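Local atomic coordinates of xylulose kinase (Bifidobacterium adolescentis ATCC 15703, PDB entry 3I8B), a protein that probably phosphorylates D-xylulose with ATP to give D-xylulose 5-phosphate, as a magnesium-binding sugar kinase of the FGGY family. Residues S334-A339 with E405-S410; L399-V404 with R441-S446; W173-Y178 with P255-K260. All coordinates share one frame; numbering follows the deposited sequence.

From the N terminus, contact 3 comes first. It brings 255-260 back onto the end of helix 167-175, closing a loop of 76 residues that carries the magnesium ligands Glu190, Leu192 and Thr241, and it lies wholly in the N-terminal domain. The chain then enters the C-terminal domain, where the two remaining contacts cross: their segments follow one another as 334-339, 399-404, 405-410 and 441-446. Contact 1 sets helix 335-344 on helix 396-420; contact 2 sets helix 438-448 on an earlier turn of that same helix. The centres of contacts 1 and 2 are about 8 Å apart, and Ile336 CG2 touches Phe403 O at 3.5 Å. Contact 3 lies about 46 Å from contact 1 between centres.

Contact 1 of 3, residues S334-A339 with E405-S410; sequences SRILDA and EGLLCS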
loop_
_atom_site.group_PDB
_atom_site.type_symbol
_atom_site.label_atom_id
_atom_site.label_comp_id
_atom_site.label_asym_id
_atom_site.label_seq_id
_atom_site.Cartn_x
_atom_site.Cartn_y
_atom_site.Cartn_z
ATOM N N SER A 334 -5.550 -3.415 15.934
ATOM C CA SER A 334 -6.475 -4.227 16.697
ATOM C C SER A 334 -5.752 -5.129 17.698
ATOM O O SER A 334 -6.308 -5.467 18.746
ATOM C CB SER A 334 -7.303 -5.078 15.735
ATOM O OG SER A 334 -8.207 -5.881 16.446
ATOM N N ARG A 335 -4.521 -5.525 17.382
ATOM C CA ARG A 335 -3.778 -6.395 18.291
ATOM C C ARG A 335 -3.686 -5.791 19.699
ATOM O O ARG A 335 -3.652 -6.515 20.685
ATOM C CB ARG A 335 -2.389 -6.725 17.742
ATOM C CG ARG A 335 -1.461 -5.530 17.625
ATOM C CD ARG A 335 -0.213 -5.909 16.860
ATOM N NE ARG A 335 0.512 -6.986 17.522
ATOM C CZ ARG A 335 1.559 -7.615 16.997
ATOM N NH1 ARG A 335 1.996 -7.273 15.790
ATOM N NH2 ARG A 335 2.176 -8.576 17.674
ATOM N N ILE A 336 -3.671 -4.463 19.783
ATOM C CA ILE A 336 -3.693 -3.774 21.073
ATOM C C ILE A 336 -4.864 -4.272 21.928
ATOM O O ILE A 336 -4.752 -4.440 23.143
ATOM C CB ILE A 336 -3.841 -2.250 20.885
ATOM C CG1 ILE A 336 -2.651 -1.682 20.113
ATOM C CG2 ILE A 336 -4.000 -1.550 22.226
ATOM C CD1 ILE A 336 -2.748 -0.180 19.848
ATOM N N LEU A 337 -5.995 -4.504 21.275
ATOM C CA LEU A 337 -7.196 -4.962 21.954
ATOM C C LEU A 337 -7.074 -6.416 22.392
ATOM O O LEU A 337 -7.672 -6.822 23.393
ATOM C CB LEU A 337 -8.405 -4.775 21.038
ATOM C CG LEU A 337 -8.917 -3.340 20.956
ATOM C CD1 LEU A 337 -10.374 -3.257 21.391
ATOM C CD2 LEU A 337 -8.040 -2.394 21.771
ATOM N N ASP A 338 -6.296 -7.195 21.642
ATOM C CA ASP A 338 -5.986 -8.565 22.037
ATOM C C ASP A 338 -5.127 -8.544 23.303
ATOM O O ASP A 338 -5.381 -9.280 24.258
ATOM C CB ASP A 338 -5.262 -9.298 20.906
ATOM C CG ASP A 338 -6.137 -9.458 19.661
ATOM O OD1 ASP A 338 -7.331 -9.769 19.819
ATOM O OD2 ASP A 338 -5.637 -9.271 18.527
ATOM N N ALA A 339 -4.114 -7.682 23.298
ATOM C CA ALA A 339 -3.279 -7.468 24.470
ATOM C C ALA A 339 -4.164 -7.190 25.672
ATOM O O ALA A 339 -3.976 -7.770 26.742
ATOM C CB ALA A 339 -2.334 -6.300 24.238
ATOM N N GLU A 405 -8.094 3.830 24.287
ATOM C CA GLU A 405 -7.651 5.184 24.011
ATOM C C GLU A 405 -6.260 5.170 23.391
ATOM O O GLU A 405 -5.907 6.056 22.613
ATOM C CB GLU A 405 -7.687 6.044 25.285
ATOM C CG GLU A 405 -9.104 6.332 25.802
ATOM C CD GLU A 405 -9.139 7.405 26.887
ATOM O OE1 GLU A 405 -8.084 7.649 27.524
ATOM O OE2 GLU A 405 -10.224 7.996 27.112
ATOM N N GLY A 406 -5.472 4.152 23.723
ATOM C CA GLY A 406 -4.127 4.044 23.190
ATOM C C GLY A 406 -4.163 3.694 21.718
ATOM O O GLY A 406 -3.464 4.289 20.922
ATOM N N LEU A 407 -4.982 2.711 21.368
ATOM C CA LEU A 407 -5.165 2.314 19.981
ATOM C C LEU A 407 -5.539 3.531 19.133
ATOM O O LEU A 407 -4.901 3.809 18.125
ATOM C CB LEU A 407 -6.250 1.233 19.891
ATOM C CG LEU A 407 -6.580 0.607 18.530
ATOM C CD1 LEU A 407 -7.342 -0.680 18.726
ATOM C CD2 LEU A 407 -7.373 1.566 17.652
ATOM N N LEU A 408 -6.568 4.258 19.561
ATOM C CA LEU A 408 -7.063 5.420 18.818
ATOM C C LEU A 408 -6.081 6.576 18.768
ATOM O O LEU A 408 -5.974 7.247 17.747
ATOM C CB LEU A 408 -8.391 5.909 19.395
ATOM C CG LEU A 408 -9.625 5.124 18.948
ATOM C CD1 LEU A 408 -9.816 5.234 17.444
ATOM C CD2 LEU A 408 -9.491 3.676 19.352
ATOM N N CYS A 409 -5.374 6.809 19.877
ATOM C CA CYS A 409 -4.386 7.882 19.966
ATOM C C CYS A 409 -3.215 7.704 19.003
ATOM O O CYS A 409 -2.701 8.683 18.468
ATOM C CB CYS A 409 -3.863 8.022 21.402
ATOM S SG CYS A 409 -4.982 8.959 22.483
ATOM N N SER A 410 -2.780 6.460 18.816
ATOM C CA SER A 410 -1.726 6.154 17.862
ATOM C C SER A 410 -2.175 6.545 16.454
ATOM O O SER A 410 -1.425 7.170 15.712
ATOM C CB SER A 410 -1.387 4.661 17.897
ATOM O OG SER A 410 -0.524 4.317 16.824
#
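This is a buried, purely apolar helix-to-helix contact in the C-terminal domain, where the first turn of helix 335-344 lies against the middle of the long helix 396-420. Three side chains carry it: Ile336 and Leu337 from one helix, Leu407 from the other. The backbones come nearest at Ile336 and Leu407, whose CA atoms are 6.4 Å apart. Ile336 points at the partner helix, and its CD1 methyl does the touching. It reaches the base of Leu407, coming to 3.5 Å from Leu407 CA, tighter than ordinary van der Waals contact, and to 3.8 Å from Leu407 CB. The tip of the isoleucine therefore rests almost on the backbone of the other helix, while its CG2 branch turns toward Phe403, one turn earlier in helix 396-420.

Leu407 answers from the other side. With CG anti to the backbone N (chi1 -177°), its branch leans over toward the start of helix 335-344. There CD1 sits against the branch of Leu337, 3.6 Å from Leu337 CD2 and 3.8 Å from Leu337 CG, and the two leucine side chains meet at about a right angle. The same methyl lies 4.2 Å from Ser334 CA. Leu407 also touches Ile440 of helix 438-448, and Ile336 touches Pro369.

Ser334 and Arg335 are joined by backbone hydrogen bonds to Gly294 and Thr295, in the turn between strands 288-293 and 297-301, so the segment that meets Leu407 is also tied to the sheet. The helix pair belongs to the helical layer of the C-terminal FGGY domain, one of the two domains of actin-like ATPase fold in this family.

Contact 2 of 3, residues L399-V404 with R441-S446; sequences LARAFV and RTLAPS
Glu405 OE2 is gripped twice, through a hydrogen bond by Gly361 N and in a salt bridge by the NE of Arg401, the residue one helical turn earlier whose guanidinium lies against Leu443 across the contact. A hydrogen bond from Arg401 NH1 to Ala355 O holds the other end of the group and fixes its rotation. Arg401 CG stands anti to the backbone N and the chain bends at chi2 (65°), which swings the charged end toward helix 438-448. Leu443 covers one face of it: CD1 is 3.7 Å above the plane, offset toward the rim and nearest NE, while CD2 sits 3.7 Å from Arg401 NH2. The leucine's CD1 also meets Val404 CG1 at 3.8 Å, those two side chains crossing at about a right angle. With a leucine in place of Arg401, Glu405 would probably be left without its charged mate and Ala355 O without this donor. Helix 438-448 bridges the neighbouring parallel strands 427-431 and 452-455, so Leu443 packs from the connecting helix of a beta-alpha-beta crossover, an element of the actin-like ATPase fold.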
loop_
_atom_site.group_PDB
_atom_site.type_symbol
_atom_site.label_atom_id
_atom_site.label_comp_id
_atom_site.label_asym_id
_atom_site.label_seq_id
_atom_site.Cartn_x
_atom_site.Cartn_y
_atom_site.Cartn_z
ATOM N N LEU A 399 -7.719 0.807 33.043
ATOM C CA LEU A 399 -6.781 0.118 32.163
ATOM C C LEU A 399 -7.457 -0.223 30.837
ATOM O O LEU A 399 -6.898 0.021 29.764
ATOM C CB LEU A 399 -6.232 -1.156 32.803
ATOM C CG LEU A 399 -5.154 -1.024 33.896
ATOM C CD1 LEU A 399 -4.878 -2.366 34.510
ATOM C CD2 LEU A 399 -3.854 -0.423 33.373
ATOM N N ALA A 400 -8.646 -0.812 30.923
ATOM C CA ALA A 400 -9.431 -1.136 29.738
ATOM C C ALA A 400 -9.535 0.091 28.837
ATOM O O ALA A 400 -9.233 0.035 27.650
ATOM C CB ALA A 400 -10.817 -1.617 30.136
ATOM N N ARG A 401 -9.953 1.205 29.426
ATOM C CA ARG A 401 -10.125 2.449 28.695
ATOM C C ARG A 401 -8.796 2.939 28.099
ATOM O O ARG A 401 -8.775 3.510 27.009
ATOM C CB ARG A 401 -10.745 3.510 29.611
ATOM C CG ARG A 401 -10.983 4.865 28.966
ATOM C CD ARG A 401 -12.024 4.778 27.850
ATOM N NE ARG A 401 -12.459 6.100 27.409
ATOM C CZ ARG A 401 -13.673 6.603 27.616
ATOM N NH1 ARG A 401 -14.590 5.897 28.262
ATOM N NH2 ARG A 401 -13.970 7.817 27.177
ATOM N N ALA A 402 -7.696 2.706 28.815
ATOM C CA ALA A 402 -6.364 3.089 28.335
ATOM C C ALA A 402 -5.919 2.262 27.124
ATOM O O ALA A 402 -5.225 2.768 26.245
ATOM C CB ALA A 402 -5.320 3.000 29.473
ATOM N N PHE A 403 -6.314 0.991 27.088
ATOM C CA PHE A 403 -6.047 0.143 25.932
ATOM C C PHE A 403 -6.757 0.696 24.686
ATOM O O PHE A 403 -6.161 0.822 23.612
ATOM C CB PHE A 403 -6.525 -1.284 26.189
ATOM C CG PHE A 403 -5.516 -2.166 26.877
ATOM C CD1 PHE A 403 -4.420 -2.663 26.189
ATOM C CD2 PHE A 403 -5.692 -2.536 28.202
ATOM C CE1 PHE A 403 -3.504 -3.483 26.818
ATOM C CE2 PHE A 403 -4.780 -3.360 28.834
ATOM C CZ PHE A 403 -3.688 -3.836 28.140
ATOM N N VAL A 404 -8.038 1.023 24.833
ATOM C CA VAL A 404 -8.808 1.577 23.710
ATOM C C VAL A 404 -8.318 2.971 23.300
ATOM O O VAL A 404 -8.149 3.268 22.108
ATOM C CB VAL A 404 -10.310 1.645 24.037
ATOM C CG1 VAL A 404 -11.079 2.252 22.871
ATOM C CG2 VAL A 404 -10.851 0.260 24.358
ATOM N N ARG A 441 -15.363 2.272 17.193
ATOM C CA ARG A 441 -16.411 3.017 16.520
ATOM C C ARG A 441 -16.984 4.140 17.396
ATOM O O ARG A 441 -17.250 5.236 16.908
ATOM C CB ARG A 441 -17.514 2.036 16.097
ATOM C CG ARG A 441 -18.630 2.623 15.278
ATOM C CD ARG A 441 -19.708 1.585 14.969
ATOM N NE ARG A 441 -19.197 0.444 14.205
ATOM C CZ ARG A 441 -19.969 -0.418 13.541
ATOM N NH1 ARG A 441 -21.291 -0.272 13.532
ATOM N NH2 ARG A 441 -19.422 -1.425 12.875
ATOM N N THR A 442 -17.158 3.879 18.688
ATOM C CA THR A 442 -17.773 4.870 19.575
ATOM C C THR A 442 -16.830 5.993 19.994
ATOM O O THR A 442 -17.227 7.159 20.081
ATOM C CB THR A 442 -18.324 4.230 20.857
ATOM O OG1 THR A 442 -19.396 3.337 20.526
ATOM C CG2 THR A 442 -18.843 5.306 21.798
ATOM N N LEU A 443 -15.584 5.640 20.268
ATOM C CA LEU A 443 -14.637 6.612 20.785
ATOM C C LEU A 443 -13.839 7.344 19.698
ATOM O O LEU A 443 -13.201 8.354 19.985
ATOM C CB LEU A 443 -13.709 5.959 21.820
ATOM C CG LEU A 443 -14.433 5.610 23.131
ATOM C CD1 LEU A 443 -13.534 4.844 24.081
ATOM C CD2 LEU A 443 -14.988 6.866 23.795
ATOM N N ALA A 444 -13.902 6.855 18.459
ATOM C CA ALA A 444 -13.103 7.438 17.368
ATOM C C ALA A 444 -13.275 8.954 17.161
ATOM O O ALA A 444 -12.285 9.691 17.130
ATOM C CB ALA A 444 -13.334 6.691 16.066
ATOM N N PRO A 445 -14.522 9.430 17.027
ATOM C CA PRO A 445 -14.693 10.860 16.725
ATOM C C PRO A 445 -14.088 11.736 17.802
ATOM O O PRO A 445 -13.412 12.722 17.502
ATOM C CB PRO A 445 -16.216 11.043 16.702
ATOM C CG PRO A 445 -16.763 9.672 16.437
ATOM C CD PRO A 445 -15.812 8.728 17.135
ATOM N N SER A 446 -14.356 11.365 19.051
ATOM C CA SER A 446 -13.838 12.048 20.233
ATOM C C SER A 446 -12.319 12.238 20.185
ATOM O O SER A 446 -11.812 13.358 20.319
ATOM C CB SER A 446 -14.224 11.251 21.493
ATOM O OG SER A 446 -13.442 11.606 22.612
#

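Contact 3 of 3, residues W173-Y178 with P255-K260; sequences WRIAGY and PAIAGK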
loop_
_atom_site.group_PDB
_atom_site.type_symbol
_atom_site.label_atom_id
_atom_site.label_comp_id
_atom_site.label_asym_id
_atom_site.label_seq_id
_atom_site.Cartn_x
_atom_site.Cartn_y
_atom_site.Cartn_z
ATOM N N TRP A 173 0.643 -7.226 -18.388
ATOM C CA TRP A 173 1.453 -7.678 -19.527
ATOM C C TRP A 173 0.988 -9.056 -20.057
ATOM O O TRP A 173 0.861 -9.277 -21.274
ATOM C CB TRP A 173 2.913 -7.700 -19.060
ATOM C CG TRP A 173 3.950 -7.992 -20.076
ATOM C CD1 TRP A 173 4.327 -7.202 -21.133
ATOM C CD2 TRP A 173 4.801 -9.141 -20.105
ATOM N NE1 TRP A 173 5.353 -7.814 -21.829
ATOM C CE2 TRP A 173 5.654 -9.004 -21.221
ATOM C CE3 TRP A 173 4.910 -10.284 -19.308
ATOM C CZ2 TRP A 173 6.619 -9.965 -21.546
ATOM C CZ3 TRP A 173 5.862 -11.234 -19.628
ATOM C CH2 TRP A 173 6.709 -11.067 -20.740
ATOM N N ARG A 174 0.707 -9.977 -19.143
ATOM C CA ARG A 174 0.147 -11.283 -19.513
ATOM C C ARG A 174 -1.268 -11.159 -20.119
ATOM O O ARG A 174 -1.630 -11.867 -21.066
ATOM C CB ARG A 174 0.096 -12.189 -18.282
ATOM C CG ARG A 174 1.457 -12.559 -17.712
ATOM C CD ARG A 174 2.376 -13.225 -18.748
ATOM N NE ARG A 174 1.699 -14.279 -19.508
ATOM C CZ ARG A 174 1.422 -15.494 -19.040
ATOM N NH1 ARG A 174 1.776 -15.847 -17.807
ATOM N NH2 ARG A 174 0.790 -16.363 -19.814
ATOM N N ILE A 175 -2.066 -10.259 -19.562
ATOM C CA ILE A 175 -3.406 -10.008 -20.091
ATOM C C ILE A 175 -3.342 -9.482 -21.543
ATOM O O ILE A 175 -4.167 -9.865 -22.391
ATOM C CB ILE A 175 -4.208 -9.097 -19.130
ATOM C CG1 ILE A 175 -4.677 -9.921 -17.911
ATOM C CG2 ILE A 175 -5.387 -8.421 -19.837
ATOM C CD1 ILE A 175 -5.253 -9.079 -16.793
ATOM N N ALA A 176 -2.347 -8.634 -21.819
ATOM C CA ALA A 176 -2.060 -8.146 -23.161
ATOM C C ALA A 176 -1.599 -9.265 -24.070
ATOM O O ALA A 176 -1.396 -9.052 -25.255
ATOM C CB ALA A 176 -0.992 -7.015 -23.131
ATOM N N GLY A 177 -1.390 -10.447 -23.510
ATOM C CA GLY A 177 -1.067 -11.609 -24.314
ATOM C C GLY A 177 0.413 -11.918 -24.437
ATOM O O GLY A 177 0.791 -12.806 -25.198
ATOM N N TYR A 178 1.243 -11.190 -23.697
ATOM C CA TYR A 178 2.689 -11.403 -23.709
ATOM C C TYR A 178 3.098 -12.482 -22.715
ATOM O O TYR A 178 2.276 -12.938 -21.921
ATOM C CB TYR A 178 3.443 -10.093 -23.429
ATOM C CG TYR A 178 3.189 -9.076 -24.514
ATOM C CD1 TYR A 178 3.694 -9.276 -25.793
ATOM C CD2 TYR A 178 2.416 -7.947 -24.278
ATOM C CE1 TYR A 178 3.457 -8.376 -26.807
ATOM C CE2 TYR A 178 2.169 -7.031 -25.296
ATOM C CZ TYR A 178 2.694 -7.260 -26.553
ATOM O OH TYR A 178 2.475 -6.383 -27.571
ATOM N N PRO A 255 -7.303 -10.448 -27.405
ATOM C CA PRO A 255 -8.739 -10.710 -27.627
ATOM C C PRO A 255 -9.211 -12.068 -27.089
ATOM O O PRO A 255 -10.407 -12.236 -26.815
ATOM C CB PRO A 255 -8.889 -10.658 -29.162
ATOM C CG PRO A 255 -7.725 -9.895 -29.650
ATOM C CD PRO A 255 -6.592 -10.149 -28.660
ATOM N N ALA A 256 -8.292 -13.021 -26.937
ATOM C CA ALA A 256 -8.632 -14.314 -26.348
ATOM C C ALA A 256 -8.924 -14.140 -24.868
ATOM O O ALA A 256 -9.621 -14.956 -24.270
ATOM C CB ALA A 256 -7.510 -15.338 -26.559
ATOM N N ILE A 257 -8.412 -13.062 -24.285
ATOM C CA ILE A 257 -8.637 -12.794 -22.868
ATOM C C ILE A 257 -9.788 -11.810 -22.598
ATOM O O ILE A 257 -10.654 -12.085 -21.753
ATOM C CB ILE A 257 -7.331 -12.345 -22.159
ATOM C CG1 ILE A 257 -6.368 -13.529 -22.045
ATOM C CG2 ILE A 257 -7.631 -11.802 -20.784
ATOM C CD1 ILE A 257 -4.910 -13.121 -21.970
ATOM N N ALA A 258 -9.815 -10.673 -23.291
ATOM C CA ALA A 258 -10.908 -9.722 -23.093
ATOM C C ALA A 258 -11.247 -8.937 -24.368
ATOM O O ALA A 258 -10.400 -8.799 -25.252
ATOM C CB ALA A 258 -10.586 -8.755 -21.954
ATOM N N GLY A 259 -12.487 -8.443 -24.443
ATOM C CA GLY A 259 -12.909 -7.519 -25.491
ATOM C C GLY A 259 -13.203 -8.031 -26.897
ATOM O O GLY A 259 -13.453 -7.216 -27.783
ATOM N N LYS A 260 -13.186 -9.348 -27.137
ATOM C CA LYS A 260 -13.413 -9.817 -28.515
ATOM C C LYS A 260 -14.786 -9.421 -29.091
ATOM O O LYS A 260 -14.934 -9.298 -30.307
ATOM C CB LYS A 260 -13.178 -11.323 -28.667
ATOM C CG LYS A 260 -14.330 -12.199 -28.223
ATOM C CD LYS A 260 -13.986 -13.669 -28.388
ATOM C CE LYS A 260 -15.245 -14.527 -28.373
ATOM N NZ LYS A 260 -14.920 -15.990 -28.375
#
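Ile257 points toward the end of helix 167-175 and meets Ile175 and Arg174 there. CB lies 4.0 Å from Ile175 O. There the chain forks. The CG2 branch, anti to the backbone N, meets Ile175 CG2 at 4.2 Å, a loose methyl-to-methyl touch. CG1, anti to the carbonyl carbon, leads the other way and carries CD1 onto two backbone carbonyls near the end of helix 167-175, 3.4 Å from Ile175 O and 3.6 Å from Arg174 O.

Arg174 O is also an acceptor in the Schellman motif that closes the helix. Gly177, at phi 96°, lets the chain turn back, with Gly177 N bonded to Arg174 O and Tyr178 N to Trp173 O; a side chain at Gly177 would jam against the preceding carbonyl. The setting is the ribonuclease H-like core of the N-terminal domain. Here Ile175 packs on Leu68 and Val70 of strand 65-72 and on Leu268 of strand 267-273, while Trp49 and Phe52 of helix 46-58 touch both isoleucines.

Arg174 reaches across the turn to the residue past the glycine. Its NE gives a bent bond of 2.8 Å (133° at the hydrogen) to Tyr178 O; NE lies in the plane of the Tyr178 carbonyl, while Tyr178 O is tilted 19° out of the guanidinium plane. The guanidinium also makes a cation-pi contact with Trp49. Tyr178 CB sits 3.3 Å above one face of the Trp173 ring, toward its rim.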